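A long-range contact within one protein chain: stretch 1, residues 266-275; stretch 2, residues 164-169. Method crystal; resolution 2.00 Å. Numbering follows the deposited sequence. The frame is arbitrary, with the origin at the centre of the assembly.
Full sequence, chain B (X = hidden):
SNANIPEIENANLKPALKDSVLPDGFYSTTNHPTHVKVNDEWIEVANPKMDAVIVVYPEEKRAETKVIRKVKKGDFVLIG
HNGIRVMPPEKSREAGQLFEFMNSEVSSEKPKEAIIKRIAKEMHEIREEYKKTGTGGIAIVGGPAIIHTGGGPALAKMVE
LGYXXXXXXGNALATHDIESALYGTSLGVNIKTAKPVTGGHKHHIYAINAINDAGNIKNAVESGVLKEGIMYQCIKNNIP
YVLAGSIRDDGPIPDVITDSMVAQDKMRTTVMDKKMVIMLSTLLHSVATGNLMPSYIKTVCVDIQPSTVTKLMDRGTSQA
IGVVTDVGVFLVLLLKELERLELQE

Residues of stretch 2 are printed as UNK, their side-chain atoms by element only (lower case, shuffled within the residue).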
# COMPACT_ATOMS: atom_id res chain seq x y z
N LYS B 266 -10.11 6.98 29.75
CA LYS B 266 -9.93 5.63 30.27
C LYS B 266 -8.76 4.89 29.61
O LYS B 266 -7.99 4.20 30.27
CB LYS B 266 -11.23 4.82 30.13
CG LYS B 266 -11.21 3.53 30.97
CD LYS B 266 -12.62 3.05 31.28
CE LYS B 266 -12.63 1.95 32.36
NZ LYS B 266 -13.96 1.25 32.28
N MSE B 267 -8.61 5.06 28.29
CA MSE B 267 -7.46 4.50 27.57
C MSE B 267 -6.15 5.05 28.08
O MSE B 267 -5.17 4.31 28.24
CB MSE B 267 -7.60 4.80 26.07
CG MSE B 267 -8.72 4.00 25.42
SE MSE B 267 -9.08 4.64 23.57
CE MSE B 267 -7.34 4.15 22.78
N ARG B 268 -6.12 6.35 28.34
CA ARG B 268 -4.87 6.97 28.81
C ARG B 268 -4.40 6.37 30.13
O ARG B 268 -3.25 5.98 30.26
CB ARG B 268 -5.02 8.48 28.93
CG ARG B 268 -3.73 9.16 29.38
CD ARG B 268 -3.85 10.68 29.38
NE ARG B 268 -2.60 11.34 29.79
CZ ARG B 268 -2.52 12.61 30.19
NH1 ARG B 268 -3.62 13.36 30.25
NH2 ARG B 268 -1.36 13.12 30.54
N THR B 269 -5.29 6.28 31.10
CA THR B 269 -4.93 5.77 32.41
C THR B 269 -4.59 4.28 32.32
O THR B 269 -3.72 3.79 33.04
CB THR B 269 -6.05 6.02 33.44
OG1 THR B 269 -7.19 5.26 33.08
CG2 THR B 269 -6.47 7.47 33.45
N THR B 270 -5.24 3.57 31.40
CA THR B 270 -4.96 2.15 31.16
C THR B 270 -3.55 1.88 30.61
O THR B 270 -2.89 0.95 31.05
CB THR B 270 -6.04 1.49 30.26
OG1 THR B 270 -7.34 1.71 30.81
CG2 THR B 270 -5.85 -0.00 30.16
N VAL B 271 -3.08 2.69 29.66
CA VAL B 271 -1.77 2.43 29.02
C VAL B 271 -0.58 3.06 29.71
O VAL B 271 0.54 2.57 29.58
CB VAL B 271 -1.73 2.91 27.54
CG1 VAL B 271 -2.80 2.24 26.77
CG2 VAL B 271 -1.88 4.44 27.42
N MSE B 272 -0.81 4.17 30.42
CA MSE B 272 0.33 5.01 30.79
C MSE B 272 1.28 4.35 31.79
O MSE B 272 2.41 4.82 31.95
CB MSE B 272 -0.14 6.40 31.24
CG MSE B 272 -0.74 6.40 32.61
SE MSE B 272 -1.66 8.08 33.05
CE MSE B 272 -2.03 7.51 34.88
N ASP B 273 0.85 3.27 32.44
CA ASP B 273 1.73 2.54 33.37
C ASP B 273 2.29 1.21 32.82
O ASP B 273 2.95 0.45 33.54
CB ASP B 273 1.00 2.32 34.70
CG ASP B 273 -0.25 1.44 34.55
OD1 ASP B 273 -0.74 1.20 33.41
OD2 ASP B 273 -0.77 0.99 35.60
N LYS B 274 2.01 0.91 31.55
CA LYS B 274 2.46 -0.34 30.95
C LYS B 274 3.96 -0.28 30.58
O LYS B 274 4.51 0.80 30.35
CB LYS B 274 1.61 -0.65 29.69
CG LYS B 274 0.13 -0.79 29.99
CD LYS B 274 -0.12 -2.06 30.84
CE LYS B 274 -1.60 -2.20 31.26
NZ LYS B 274 -1.91 -1.32 32.43
N LYS B 275 4.60 -1.44 30.52
CA LYS B 275 5.98 -1.52 30.01
C LYS B 275 6.06 -1.64 28.47
O LYS B 275 7.06 -1.27 27.87
CB LYS B 275 6.71 -2.71 30.63
CG LYS B 275 6.99 -2.54 32.13
CD LYS B 275 8.09 -1.55 32.37
CE LYS B 275 9.43 -2.27 32.56
NZ LYS B 275 9.73 -2.56 34.02
N UNK B 164 -0.99 -10.63 28.88
CA UNK B 164 -1.73 -9.43 28.51
C UNK B 164 -2.41 -8.81 29.73
O UNK B 164 -3.27 -9.44 30.30
c UNK B 164 -3.56 -8.51 27.00
c UNK B 164 -2.82 -9.76 27.43
c UNK B 164 -0.98 -9.96 25.67
c UNK B 164 -2.24 -10.54 26.23
N UNK B 165 -2.09 -7.55 30.06
CA UNK B 165 -2.72 -6.87 31.22
C UNK B 165 -3.83 -5.88 30.86
O UNK B 165 -4.54 -5.37 31.73
c UNK B 165 -0.80 -7.21 32.93
o UNK B 165 0.88 -7.86 31.33
c UNK B 165 -1.64 -6.21 32.09
n UNK B 165 -0.32 -9.51 32.29
c UNK B 165 -0.00 -8.22 32.12
N UNK B 166 -4.02 -5.61 29.57
CA UNK B 166 -5.10 -4.75 29.14
C UNK B 166 -5.33 -4.92 27.65
O UNK B 166 -4.37 -5.19 26.91
c UNK B 166 -4.81 -3.24 29.47
N UNK B 167 -6.57 -4.72 27.23
CA UNK B 167 -6.93 -4.67 25.78
C UNK B 167 -7.75 -3.43 25.47
O UNK B 167 -8.78 -3.17 26.10
c UNK B 167 -6.83 -7.18 25.43
c UNK B 167 -7.72 -5.92 25.30
c UNK B 167 -7.46 -8.45 24.86
c UNK B 167 -8.21 -5.73 23.82
N UNK B 168 -7.28 -2.63 24.52
CA UNK B 168 -8.01 -1.49 24.04
C UNK B 168 -8.45 -1.79 22.61
O UNK B 168 -7.62 -2.20 21.80
c UNK B 168 -6.36 -0.00 25.36
c UNK B 168 -7.10 -0.26 24.05
c UNK B 168 -5.55 1.28 25.23
c UNK B 168 -7.35 0.10 26.51
N UNK B 169 -9.73 -1.62 22.31
CA UNK B 169 -10.23 -2.01 20.99
C UNK B 169 -11.56 -1.30 20.81
O UNK B 169 -11.85 -0.36 21.57
c UNK B 169 -10.38 -3.55 20.91

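Position 164 carries four side-chain carbons. The chain forks at the first of them, and one arm is two carbons long. The side chain is out of reach of stretch 1 and takes no part in the contact. Branching at CB with a two-carbon arm identifies Ile164.

Position 165 has three carbons in a row, the third bearing one oxygen and one nitrogen. That is a side-chain amide one carbon longer than asparagine's. The CA-to-CB bond points toward stretch 1, and CB lies 4.1 Å from CE of Lys274. The residue is Gln165. Its amide makes no hydrogen bond to stretch 1; OE1 is bonded elsewhere in the structure.

Position 166 has a single side-chain carbon, CB, and its CA-to-CB bond points toward stretch 1. CB of 166 lies 3.5 Å from Thr270 CG2 and 3.8 Å from Lys274 CE. A lone carbon means Ala166. With CB so close to both neighbours, the threonine methyl and the lysine chain pack directly on the small residue.

Position 167 again shows four carbons, forked at the first with one two-carbon arm. Its CA-to-CB bond points away from stretch 1, and the side chain makes no contact with it. This is Ile167.

Position 168 also has four carbons, but the fork is at the second. Its CA-to-CB bond points toward stretch 1, and the side chain reaches three helix residues: Met267, Thr270 and Val271. The fork after a plain CB marks Leu168. Its CD1 lies 3.3 Å from CG1 of Val271 and 4.2 Å from CB of Met267, a selenomethionine. Its CD2 lies 3.9 Å from CG2 of Thr270.

Position 169 has one carbon. Its CA-to-CB bond points away from stretch 1, and it makes no contact. It is Ala169.

The contact is side-chain packing without hydrogen bonds between the stretches. The helix and strand run roughly antiparallel, at 149°, and their axes approach to 9.6 Å. From 166 to 169 the CA-to-CB bonds alternate: 166 and 168 toward stretch 1, 167 and 169 away. Leu168 has the largest covered area, 93 Å² of the 287 Å² buried in total. Thr270 and Lys274, which both touch stretch 2, make their side-chain hydrogen bonds within stretch 1. Thr270 OG1 donates to Lys266 O at 2.6 Å, while its methyl meets the strand. Lys274 closes a type I turn that starts at Val271. Lys274 NZ donates to Thr270 O at 2.8 Å and forms a salt bridge with Asp273 OD1 at 2.9 Å. The side chain thus folds back, and its CE packs against Gln165 and Ala166.

Stretch 2 (164-169) IQAILA
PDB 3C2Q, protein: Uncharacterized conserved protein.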